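Local coordinates for protein deoxyribodipyrimidine photo-lyase (Oryza sativa Japonica Group, PDB 3UMV) that uses light to split cyclobutane pyrimidine dimers in ultraviolet-damaged DNA back into separate pyrimidines, with one bound FAD per subunit as cofactor, at residues D167-V172 with V322-A327. Numbering follows the deposited sequence. Where two conformers were deposited one is given.
Sequences DAHNVV and VRRELA. With FAD (flavin-adenine dinucleotide), chain I.
E325, on helix 310-333, reaches with an extended chain beyond CG into the loop that follows strand 162-166 and receives two successive backbone N-H groups on its carboxylate. V171 N donates to E325 OE2 over 2.7 Å, nearly straight but from above the carboxylate plane, while V172 N reaches the syn lone pair of E325 OE1 at 3.3 Å. The anti side of E325 OE2 takes the salt bridge from R324 NH2 (2.8 Å), and a water joins E325 OE1 to V172 O; together these donors probably offset the buried charge. An alanine here, with no carboxylate to receive V171 N, V172 N and R324 NH2, would probably loosen the loop against the helix and leave the R324 guanidinium less firmly placed.

R324 bends at chi3 (50°), which turns its guanidinium to the loop; L320 O holds NE, and NH1 makes a weak bond to H169 O (3.3 Å, 124°). A second water links R324 NH1 to N170 OD1. The N170 side chain runs antiparallel alongside that of E325, OD1 lying 3.1 Å from E325 CG, and its ND2 donates to D167 OD2 and D328. D167 OD1 shapes the loop by accepting H169 N, an Asx turn, and N170 N, which extends it to an Asx motif.

On the helix side, R324 CA packs 3.4 Å from FAD N3A. Loop and helix together join the photolyase alpha/beta domain to the helical FAD-binding domain beside the adenine pocket.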
loop_
_atom_site.group_PDB
_atom_site.type_symbol
_atom_site.label_atom_id
_atom_site.label_comp_id
_atom_site.label_asym_id
_atom_site.label_seq_id
_atom_site.Cartn_x
_atom_site.Cartn_y
_atom_site.Cartn_z
ATOM N N ASP A 167 1.278 13.351 6.189
ATOM C CA ASP A 167 1.341 11.897 6.233
ATOM C C ASP A 167 0.091 11.380 6.919
ATOM O O ASP A 167 -0.051 11.463 8.151
ATOM C CB ASP A 167 2.598 11.411 6.951
ATOM C CG ASP A 167 2.789 9.900 6.837
ATOM O OD1 ASP A 167 1.822 9.185 6.522
ATOM O OD2 ASP A 167 3.915 9.433 7.091
ATOM N N ALA A 168 -0.828 10.867 6.104
ATOM C CA ALA A 168 -2.085 10.317 6.588
ATOM C C ALA A 168 -2.043 8.796 6.647
ATOM O O ALA A 168 -3.002 8.169 7.093
ATOM C CB ALA A 168 -3.247 10.766 5.687
ATOM N N HIS A 169 -0.951 8.201 6.185
ATOM C CA HIS A 169 -0.890 6.742 6.050
ATOM C C HIS A 169 -0.167 6.062 7.215
ATOM O O HIS A 169 -0.491 4.936 7.594
ATOM C CB HIS A 169 -0.190 6.365 4.745
ATOM C CG HIS A 169 -0.698 5.097 4.134
ATOM N ND1 HIS A 169 -1.886 5.031 3.432
ATOM C CD2 HIS A 169 -0.168 3.854 4.098
ATOM C CE1 HIS A 169 -2.069 3.795 2.997
ATOM N NE2 HIS A 169 -1.038 3.063 3.386
ATOM N N ASN A 170 0.822 6.735 7.781
ATOM C CA ASN A 170 1.629 6.133 8.822
ATOM C C ASN A 170 1.200 6.651 10.198
ATOM O O ASN A 170 0.772 7.795 10.315
ATOM C CB ASN A 170 3.103 6.456 8.594
ATOM C CG ASN A 170 3.651 5.813 7.333
ATOM O OD1 ASN A 170 3.588 4.592 7.177
ATOM N ND2 ASN A 170 4.151 6.634 6.404
ATOM N N VAL A 171 1.317 5.810 11.226
ATOM C CA VAL A 171 1.046 6.237 12.597
ATOM C C VAL A 171 2.050 7.297 13.000
ATOM O O VAL A 171 1.680 8.352 13.518
ATOM C CB VAL A 171 1.121 5.061 13.616
ATOM C CG1 VAL A 171 0.812 5.559 15.016
ATOM C CG2 VAL A 171 0.143 3.958 13.220
ATOM N N VAL A 172 3.329 7.003 12.785
ATOM C CA VAL A 172 4.371 7.976 13.059
ATOM C C VAL A 172 4.786 8.567 11.715
ATOM O O VAL A 172 5.145 7.829 10.795
ATOM C CB VAL A 172 5.591 7.319 13.752
ATOM C CG1 VAL A 172 6.650 8.368 14.088
ATOM C CG2 VAL A 172 5.170 6.578 15.034
ATOM N N VAL A 322 5.257 -1.528 12.755
ATOM C CA VAL A 322 6.692 -1.513 12.547
ATOM C C VAL A 322 7.134 -1.945 11.141
ATOM O O VAL A 322 7.868 -1.226 10.472
ATOM C CB VAL A 322 7.435 -2.316 13.627
ATOM C CG1 VAL A 322 8.861 -2.554 13.202
ATOM C CG2 VAL A 322 7.406 -1.536 14.935
ATOM N N ARG A 323 6.692 -3.114 10.700
ATOM C CA ARG A 323 7.135 -3.610 9.404
ATOM C C ARG A 323 6.608 -2.735 8.266
ATOM O O ARG A 323 7.380 -2.296 7.406
ATOM C CB ARG A 323 6.744 -5.074 9.213
ATOM C CG ARG A 323 7.399 -6.015 10.211
ATOM C CD ARG A 323 7.960 -7.241 9.498
ATOM N NE ARG A 323 9.073 -6.887 8.620
ATOM C CZ ARG A 323 10.352 -7.048 8.943
ATOM N NH1 ARG A 323 11.310 -6.699 8.091
ATOM N NH2 ARG A 323 10.668 -7.572 10.120
ATOM N N ARG A 324 5.306 -2.465 8.270
ATOM C CA ARG A 324 4.702 -1.706 7.181
ATOM C C ARG A 324 5.363 -0.332 7.101
ATOM O O ARG A 324 5.756 0.116 6.022
ATOM C CB ARG A 324 3.195 -1.550 7.365
ATOM C CG ARG A 324 2.549 -0.695 6.266
ATOM C CD ARG A 324 1.068 -0.514 6.524
ATOM N NE ARG A 324 0.883 -0.067 7.898
ATOM C CZ ARG A 324 1.012 1.184 8.323
ATOM N NH1 ARG A 324 1.280 2.181 7.473
ATOM N NH2 ARG A 324 0.851 1.444 9.618
ATOM N N GLU A 325 5.499 0.326 8.246
ATOM C CA GLU A 325 6.095 1.655 8.249
ATOM C C GLU A 325 7.588 1.658 7.931
ATOM O O GLU A 325 8.112 2.645 7.405
ATOM C CB GLU A 325 5.705 2.431 9.521
ATOM C CG GLU A 325 4.209 2.711 9.503
ATOM C CD GLU A 325 3.658 3.522 10.669
ATOM O OE1 GLU A 325 4.405 4.286 11.324
ATOM O OE2 GLU A 325 2.432 3.404 10.886
ATOM N N LEU A 326 8.260 0.545 8.225
ATOM C CA LEU A 326 9.649 0.366 7.832
ATOM C C LEU A 326 9.772 0.357 6.308
ATOM O O LEU A 326 10.765 0.840 5.766
ATOM C CB LEU A 326 10.223 -0.926 8.426
ATOM C CG LEU A 326 11.623 -1.306 7.913
ATOM C CD1 LEU A 326 12.694 -0.294 8.301
ATOM C CD2 LEU A 326 11.967 -2.683 8.417
ATOM N N ALA A 327 8.764 -0.177 5.616
ATOM C CA ALA A 327 8.793 -0.151 4.159
ATOM C C ALA A 327 8.674 1.268 3.619
ATOM O O ALA A 327 9.345 1.591 2.638
ATOM C CB ALA A 327 7.713 -1.062 3.543
HETATM P PA FAD I . -1.349 -9.797 8.077
HETATM O O1A FAD I . -0.422 -10.881 8.538
HETATM O O2A FAD I . -2.725 -9.852 8.680
HETATM O O5B FAD I . -0.647 -8.388 8.363
HETATM C C5B FAD I . -1.391 -7.233 8.686
HETATM C C4B FAD I . -0.746 -6.002 8.041
HETATM O O4B FAD I . 0.601 -5.828 8.456
HETATM C C3B FAD I . -0.666 -6.130 6.533
HETATM O O3B FAD I . -1.877 -5.760 5.917
HETATM C C2B FAD I . 0.432 -5.158 6.215
HETATM O O2B FAD I . -0.064 -3.836 6.308
HETATM C C1B FAD I . 1.375 -5.363 7.373
HETATM N N9A FAD I . 2.425 -6.338 7.033
HETATM C C8A FAD I . 2.426 -7.687 7.268
HETATM N N7A FAD I . 3.594 -8.185 6.799
HETATM C C5A FAD I . 4.324 -7.172 6.256
HETATM C C6A FAD I . 5.579 -7.089 5.640
HETATM N N6A FAD I . 6.398 -8.137 5.558
HETATM N N1A FAD I . 6.044 -5.871 5.194
HETATM C C2A FAD I . 5.281 -4.739 5.365
HETATM N N3A FAD I . 4.045 -4.822 5.967
HETATM C C4A FAD I . 3.588 -6.014 6.413
HETATM N N1 FAD I . 2.595 -6.326 1.254
HETATM C C2 FAD I . 1.755 -5.450 0.631
HETATM O O2 FAD I . 1.012 -4.770 1.340
HETATM N N3 FAD I . 1.767 -5.321 -0.747
HETATM C C4 FAD I . 2.619 -6.092 -1.517
HETATM O O4 FAD I . 2.623 -5.979 -2.747
HETATM C C4X FAD I . 3.479 -6.973 -0.873
HETATM N N5 FAD I . 4.341 -7.777 -1.582
HETATM C C5X FAD I . 5.202 -8.633 -0.923
HETATM C C6 FAD I . 6.099 -9.424 -1.653
HETATM C C7 FAD I . 6.969 -10.294 -0.990
HETATM C C7M FAD I . 7.933 -11.124 -1.797
HETATM C C8 FAD I . 6.926 -10.373 0.406
HETATM C C8M FAD I . 7.830 -11.290 1.173
HETATM C C9 FAD I . 6.026 -9.595 1.114
HETATM C C9A FAD I . 5.172 -8.728 0.457
HETATM N N10 FAD I . 4.277 -7.960 1.172
HETATM C C10 FAD I . 3.453 -7.089 0.501
HETATM C "C1'" FAD I . 4.195 -8.025 2.691
HETATM C "C2'" FAD I . 3.174 -9.075 3.232
HETATM O "O2'" FAD I . 3.288 -10.371 2.633
HETATM C "C3'" FAD I . 1.703 -8.635 3.115
HETATM O "O3'" FAD I . 1.563 -7.347 3.652
HETATM C "C4'" FAD I . 0.732 -9.568 3.843
HETATM O "O4'" FAD I . 0.845 -10.878 3.320
HETATM C "C5'" FAD I . -0.681 -9.014 3.668
HETATM O "O5'" FAD I . -1.713 -9.889 4.054
HETATM P P FAD I . -2.567 -9.560 5.372
HETATM O O1P FAD I . -3.083 -8.135 5.336
HETATM O O2P FAD I . -3.669 -10.576 5.516
HETATM O O3P FAD I . -1.394 -9.818 6.449
HETATM O O HOH W 1 2.513 2.779 5.045
HETATM O O HOH W 2 6.654 5.615 10.406
#